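Local coordinates for protein sortase B (Listeria monocytogenes serovar 1/2a, PDB 5JCV) that cleaves the C-terminal sorting signal of surface proteins and, through a thioester intermediate, attaches them covalently to the bacterial cell wall, at residues E62-K66 with G156-I160; D65-I69 with Y124-F129. One frame throughout, in Å; residues are numbered along the deposited sequence.

Interaction 1 (E62-K66 with G156-I160); sequences EFLDK and GKDRI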
loop_
_atom_site.group_PDB
_atom_site.type_symbol
_atom_site.label_atom_id
_atom_site.label_comp_id
_atom_site.label_asym_id
_atom_site.label_seq_id
_atom_site.Cartn_x
_atom_site.Cartn_y
_atom_site.Cartn_z
ATOM N N GLU A 62 -11.623 0.397 -2.515
ATOM C CA GLU A 62 -11.578 -0.639 -3.569
ATOM C C GLU A 62 -12.840 -1.562 -3.632
ATOM O O GLU A 62 -13.391 -1.839 -4.713
ATOM C CB GLU A 62 -10.390 -1.521 -3.211
ATOM C CG GLU A 62 -9.402 -1.913 -4.282
ATOM C CD GLU A 62 -8.113 -2.418 -3.630
ATOM O OE1 GLU A 62 -7.587 -1.717 -2.739
ATOM O OE2 GLU A 62 -7.625 -3.507 -3.969
ATOM N N PHE A 63 -13.293 -2.047 -2.465
ATOM C CA PHE A 63 -14.271 -3.149 -2.448
ATOM C C PHE A 63 -15.682 -2.684 -2.676
ATOM O O PHE A 63 -16.537 -3.467 -3.135
ATOM C CB PHE A 63 -14.239 -3.934 -1.142
ATOM C CG PHE A 63 -12.904 -3.958 -0.493
ATOM C CD1 PHE A 63 -11.834 -4.595 -1.120
ATOM C CD2 PHE A 63 -12.711 -3.333 0.750
ATOM C CE1 PHE A 63 -10.585 -4.605 -0.531
ATOM C CE2 PHE A 63 -11.463 -3.343 1.351
ATOM C CZ PHE A 63 -10.396 -3.981 0.707
ATOM N N LEU A 64 -15.940 -1.432 -2.325
ATOM C CA LEU A 64 -17.287 -0.901 -2.413
ATOM C C LEU A 64 -17.431 0.164 -3.492
ATOM O O LEU A 64 -18.527 0.316 -4.038
ATOM C CB LEU A 64 -17.762 -0.356 -1.040
ATOM C CG LEU A 64 -18.335 -1.361 -0.001
ATOM C CD1 LEU A 64 -17.344 -2.451 0.328
ATOM C CD2 LEU A 64 -18.758 -0.659 1.283
ATOM N N ASP A 65 -16.375 0.932 -3.775
ATOM C CA ASP A 65 -16.462 1.986 -4.833
ATOM C C ASP A 65 -16.874 1.337 -6.120
ATOM O O ASP A 65 -16.159 0.429 -6.623
ATOM C CB ASP A 65 -15.124 2.661 -5.041
ATOM C CG ASP A 65 -14.750 3.553 -3.900
ATOM O OD1 ASP A 65 -15.644 3.842 -3.106
ATOM O OD2 ASP A 65 -13.558 3.915 -3.759
ATOM N N LYS A 66 -18.029 1.746 -6.642
ATOM C CA LYS A 66 -18.513 1.160 -7.881
ATOM C C LYS A 66 -17.650 1.665 -9.042
ATOM O O LYS A 66 -17.414 0.924 -9.971
ATOM C CB LYS A 66 -20.017 1.424 -8.120
ATOM C CG LYS A 66 -21.011 0.527 -7.315
ATOM C CD LYS A 66 -21.027 -0.971 -7.760
ATOM C CE LYS A 66 -22.361 -1.669 -7.410
ATOM N NZ LYS A 66 -22.480 -3.070 -7.910
ATOM N N GLY A 156 -24.879 -4.123 -12.996
ATOM C CA GLY A 156 -24.881 -3.272 -11.823
ATOM C C GLY A 156 -24.251 -3.909 -10.618
ATOM O O GLY A 156 -24.012 -3.226 -9.623
ATOM N N LYS A 157 -24.028 -5.219 -10.699
ATOM C CA LYS A 157 -23.349 -5.972 -9.658
ATOM C C LYS A 157 -21.830 -5.872 -9.803
ATOM O O LYS A 157 -21.105 -6.008 -8.823
ATOM C CB LYS A 157 -23.803 -7.442 -9.694
ATOM C CG LYS A 157 -25.312 -7.647 -9.545
ATOM C CD LYS A 157 -25.642 -9.108 -9.287
ATOM C CE LYS A 157 -26.905 -9.563 -10.010
ATOM N NZ LYS A 157 -26.992 -11.054 -10.008
ATOM N N ASP A 158 -21.334 -5.594 -11.012
ATOM C CA ASP A 158 -19.888 -5.429 -11.201
ATOM C C ASP A 158 -19.411 -4.116 -10.614
ATOM O O ASP A 158 -20.213 -3.269 -10.199
ATOM C CB ASP A 158 -19.533 -5.461 -12.679
ATOM C CG ASP A 158 -19.964 -6.738 -13.351
ATOM O OD1 ASP A 158 -19.728 -7.800 -12.780
ATOM O OD2 ASP A 158 -20.554 -6.667 -14.445
ATOM N N ARG A 159 -18.096 -3.952 -10.602
ATOM C CA ARG A 159 -17.443 -2.685 -10.277
ATOM C C ARG A 159 -16.447 -2.329 -11.366
ATOM O O ARG A 159 -15.877 -3.216 -11.989
ATOM C CB ARG A 159 -16.679 -2.798 -8.976
ATOM C CG ARG A 159 -17.554 -2.784 -7.753
ATOM C CD ARG A 159 -16.652 -2.815 -6.519
ATOM N NE ARG A 159 -15.679 -3.894 -6.710
ATOM C CZ ARG A 159 -15.908 -5.174 -6.427
ATOM N NH1 ARG A 159 -17.067 -5.531 -5.852
ATOM N NH2 ARG A 159 -14.967 -6.089 -6.707
ATOM N N ILE A 160 -16.208 -1.030 -11.558
ATOM C CA ILE A 160 -15.388 -0.559 -12.688
ATOM C C ILE A 160 -14.285 0.419 -12.348
ATOM O O ILE A 160 -14.185 0.942 -11.243
ATOM C CB ILE A 160 -16.233 0.084 -13.793
ATOM C CG1 ILE A 160 -16.735 1.455 -13.366
ATOM C CG2 ILE A 160 -17.396 -0.817 -14.184
ATOM C CD1 ILE A 160 -17.665 2.072 -14.390
HETATM O O HOH W 1 -14.308 0.622 -8.540
#
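Start with the backbone bond that brings the two loops together: Ile-160 N donates to Lys-66 O at 2.8 Å, with an N-H...O angle of 172°. It forms where the loop 62-66 is about to enter strand 67-72 and the loop 156-160 is entering strand 160-165, two parallel neighbours in the barrel of this sortase domain, itself part of a longer membrane protein. A water bridges the next pair of carbonyls, donating to Asp-65 O and to Ile-160 O at 2.7 Å each, so both acceptors are served.

The Lys-66 side chain reaches along the other loop. Its NZ donates to Gly-156 O at 2.3 Å, very short for such a bond, and to Asp-158 O at 3.2 Å. The ammonium therefore sits in a turn of main-chain carbonyls, with no carboxylate as its partner across this contact. The acids look elsewhere: Glu-62 OE2 bonds to Tyr-108 and Ser-103, Asp-65 OD2 accepts from Asn-61 N, and Asp-158 OD2 takes the NH of Ser-155.

Arg-159 lies across the 62-66 turn. Its CD touches Phe-63 O at 3.4 Å and Asp-65 O at 3.3 Å, and its CG packs on Lys-66 CD at 3.9 Å. Three carbonyls lie near the guanidinium, Asp-65 O at its edge and those of Glu-62 and Phe-63 obliquely, yet NH1 approaches Phe-63 O, 3.5 Å away, at too poor an angle for a hydrogen bond.

One strand-type amide bond, a bridging water and a single ammonium thus satisfy carbonyls of both loops, so their polar link needs no salt bridge across the segments.

Interaction 2 (D65-I69 with Y124-F129); sequences DKNTI and YIETEF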
loop_
_atom_site.group_PDB
_atom_site.type_symbol
_atom_site.label_atom_id
_atom_site.label_comp_id
_atom_site.label_asym_id
_atom_site.label_seq_id
_atom_site.Cartn_x
_atom_site.Cartn_y
_atom_site.Cartn_z
ATOM N N ASP A 65 -16.375 0.932 -3.775
ATOM C CA ASP A 65 -16.462 1.986 -4.833
ATOM C C ASP A 65 -16.874 1.337 -6.120
ATOM O O ASP A 65 -16.159 0.429 -6.623
ATOM C CB ASP A 65 -15.124 2.661 -5.041
ATOM C CG ASP A 65 -14.750 3.553 -3.900
ATOM O OD1 ASP A 65 -15.644 3.842 -3.106
ATOM O OD2 ASP A 65 -13.558 3.915 -3.759
ATOM N N LYS A 66 -18.029 1.746 -6.642
ATOM C CA LYS A 66 -18.513 1.160 -7.881
ATOM C C LYS A 66 -17.650 1.665 -9.042
ATOM O O LYS A 66 -17.414 0.924 -9.971
ATOM C CB LYS A 66 -20.017 1.424 -8.120
ATOM C CG LYS A 66 -21.011 0.527 -7.315
ATOM C CD LYS A 66 -21.027 -0.971 -7.760
ATOM C CE LYS A 66 -22.361 -1.669 -7.410
ATOM N NZ LYS A 66 -22.480 -3.070 -7.910
ATOM N N ASN A 67 -17.134 2.896 -8.950
ATOM C CA ASN A 67 -16.405 3.555 -10.052
ATOM C C ASN A 67 -15.219 4.338 -9.518
ATOM O O ASN A 67 -15.372 5.397 -8.928
ATOM C CB ASN A 67 -17.335 4.466 -10.862
ATOM C CG ASN A 67 -16.626 5.201 -12.049
ATOM O OD1 ASN A 67 -17.051 6.303 -12.486
ATOM N ND2 ASN A 67 -15.567 4.622 -12.557
ATOM N N THR A 68 -14.045 3.781 -9.734
ATOM C CA THR A 68 -12.797 4.349 -9.323
ATOM C C THR A 68 -12.194 5.070 -10.550
ATOM O O THR A 68 -12.033 4.458 -11.638
ATOM C CB THR A 68 -11.855 3.197 -8.906
ATOM O OG1 THR A 68 -12.462 2.402 -7.856
ATOM C CG2 THR A 68 -10.522 3.711 -8.458
ATOM N N ILE A 69 -11.836 6.345 -10.381
ATOM C CA ILE A 69 -11.368 7.174 -11.496
ATOM C C ILE A 69 -9.915 7.576 -11.311
ATOM O O ILE A 69 -9.497 8.052 -10.237
ATOM C CB ILE A 69 -12.243 8.432 -11.663
ATOM C CG1 ILE A 69 -13.719 8.049 -11.880
ATOM C CG2 ILE A 69 -11.796 9.298 -12.842
ATOM C CD1 ILE A 69 -14.662 9.121 -11.397
ATOM N N TYR A 124 -20.114 10.513 -16.606
ATOM C CA TYR A 124 -19.218 9.424 -16.245
ATOM C C TYR A 124 -18.435 9.623 -14.952
ATOM O O TYR A 124 -17.875 8.647 -14.426
ATOM C CB TYR A 124 -18.210 9.173 -17.386
ATOM C CG TYR A 124 -17.025 10.115 -17.434
ATOM C CD1 TYR A 124 -15.858 9.800 -16.771
ATOM C CD2 TYR A 124 -17.070 11.307 -18.133
ATOM C CE1 TYR A 124 -14.756 10.625 -16.818
ATOM C CE2 TYR A 124 -15.962 12.145 -18.200
ATOM C CZ TYR A 124 -14.810 11.800 -17.527
ATOM O OH TYR A 124 -13.676 12.591 -17.522
ATOM N N ILE A 125 -18.359 10.852 -14.432
ATOM C CA ILE A 125 -17.550 11.061 -13.228
ATOM C C ILE A 125 -18.322 10.792 -11.925
ATOM O O ILE A 125 -17.804 11.095 -10.837
ATOM C CB ILE A 125 -16.956 12.477 -13.144
ATOM C CG1 ILE A 125 -18.031 13.511 -12.724
ATOM C CG2 ILE A 125 -16.274 12.825 -14.438
ATOM C CD1 ILE A 125 -17.509 14.906 -12.426
ATOM N N GLU A 126 -19.555 10.296 -12.023
ATOM C CA GLU A 126 -20.308 9.910 -10.831
ATOM C C GLU A 126 -19.606 8.788 -10.089
ATOM O O GLU A 126 -19.189 7.770 -10.697
ATOM C CB GLU A 126 -21.701 9.469 -11.212
ATOM C CG GLU A 126 -22.619 9.298 -10.024
ATOM C CD GLU A 126 -24.064 9.221 -10.451
ATOM O OE1 GLU A 126 -24.395 9.828 -11.498
ATOM O OE2 GLU A 126 -24.853 8.554 -9.745
ATOM N N THR A 127 -19.426 8.993 -8.785
ATOM C CA THR A 127 -18.925 7.949 -7.892
ATOM C C THR A 127 -19.930 7.410 -6.863
ATOM O O THR A 127 -19.644 6.406 -6.211
ATOM C CB THR A 127 -17.644 8.396 -7.159
ATOM O OG1 THR A 127 -17.881 9.601 -6.417
ATOM C CG2 THR A 127 -16.536 8.633 -8.172
ATOM N N GLU A 128 -21.096 8.032 -6.735
ATOM C CA GLU A 128 -22.050 7.694 -5.687
ATOM C C GLU A 128 -23.327 7.153 -6.319
ATOM O O GLU A 128 -23.899 7.762 -7.214
ATOM C CB GLU A 128 -22.336 8.928 -4.820
ATOM C CG GLU A 128 -21.241 9.223 -3.793
ATOM C CD GLU A 128 -21.026 10.721 -3.542
ATOM O OE1 GLU A 128 -22.003 11.422 -3.172
ATOM O OE2 GLU A 128 -19.870 11.200 -3.710
ATOM N N PHE A 129 -23.736 5.969 -5.877
ATOM C CA PHE A 129 -24.888 5.273 -6.459
ATOM C C PHE A 129 -25.771 4.727 -5.325
ATOM O O PHE A 129 -25.493 3.631 -4.836
ATOM C CB PHE A 129 -24.394 4.143 -7.372
ATOM C CG PHE A 129 -23.488 4.629 -8.468
ATOM C CD1 PHE A 129 -24.022 5.198 -9.625
ATOM C CD2 PHE A 129 -22.104 4.585 -8.319
ATOM C CE1 PHE A 129 -23.196 5.695 -10.623
ATOM C CE2 PHE A 129 -21.268 5.078 -9.320
ATOM C CZ PHE A 129 -21.818 5.630 -10.471
#
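Van der Waals contacts, some of them between methyls and carbonyl oxygens, make up the first group where the beginning of strand 67-72 meets the connection 124-129. This is part of the β6/β7 connection of the sortase fold, which in class B sortases carries a long helix, here 132-145. Ile-69 points its side chain at the connection, and CD1 is its busiest atom, lying 3.8 Å from Thr-127 CG2, 3.8 Å from Ile-125 O and 4.4 Å from Ile-125 CB. The same Thr-127 methyl, CG2, rests 3.5 Å from Asn-67 O, so the threonine fills the space beside two strand residues.

Aromatic contact comes from Phe-129. Its ring meets Asn-67 CB edge-on, 4.3 Å from CE2, while Lys-66 CB approaches CD2 obliquely at 3.8 Å. Beyond the segments the ring makes edge-to-face contacts with Phe-135 and Tyr-138 of helix 132-145, which ties this end of the connection to the helix. Only the aliphatic base of Lys-66 takes part here; its NZ is bound to Gly-156 O.

Among the polar groups, Tyr-124 OH bonds to Ser-164 and Arg-176, while Tyr-138 and Arg-58 satisfy the carbonyls of Tyr-124 and Ile-125.

The chemistry thus combines carbon contacts, through which Ile-69, Thr-127 and Phe-129 fit the strand to the connection, with a buried Asn-67 amide set among backbone carbonyls.

Segments 62-66 and 65-69 overlap at Asp-65 and Lys-66, and the centres of interactions 1 and 2 are about 8 Å apart. Lys-66 serves both: its polar end goes to 156-160, while the first carbons of its side chain lie against Phe-129. The contacts also touch directly, through a probable hydrogen bond from Thr-68 N to Ile-160 O at 3.2 Å, and the Ile-160 side chain packs against Asn-67. Ile-160 thus bonds to Lys-66 and Thr-68, the pattern of adjacent parallel strands, and helix 132-145 borders both contacts. Interaction 1 sits at the strand starts, away from the probable active site; interaction 2 runs along the barrel, its Tyr-124 end reaching toward that side.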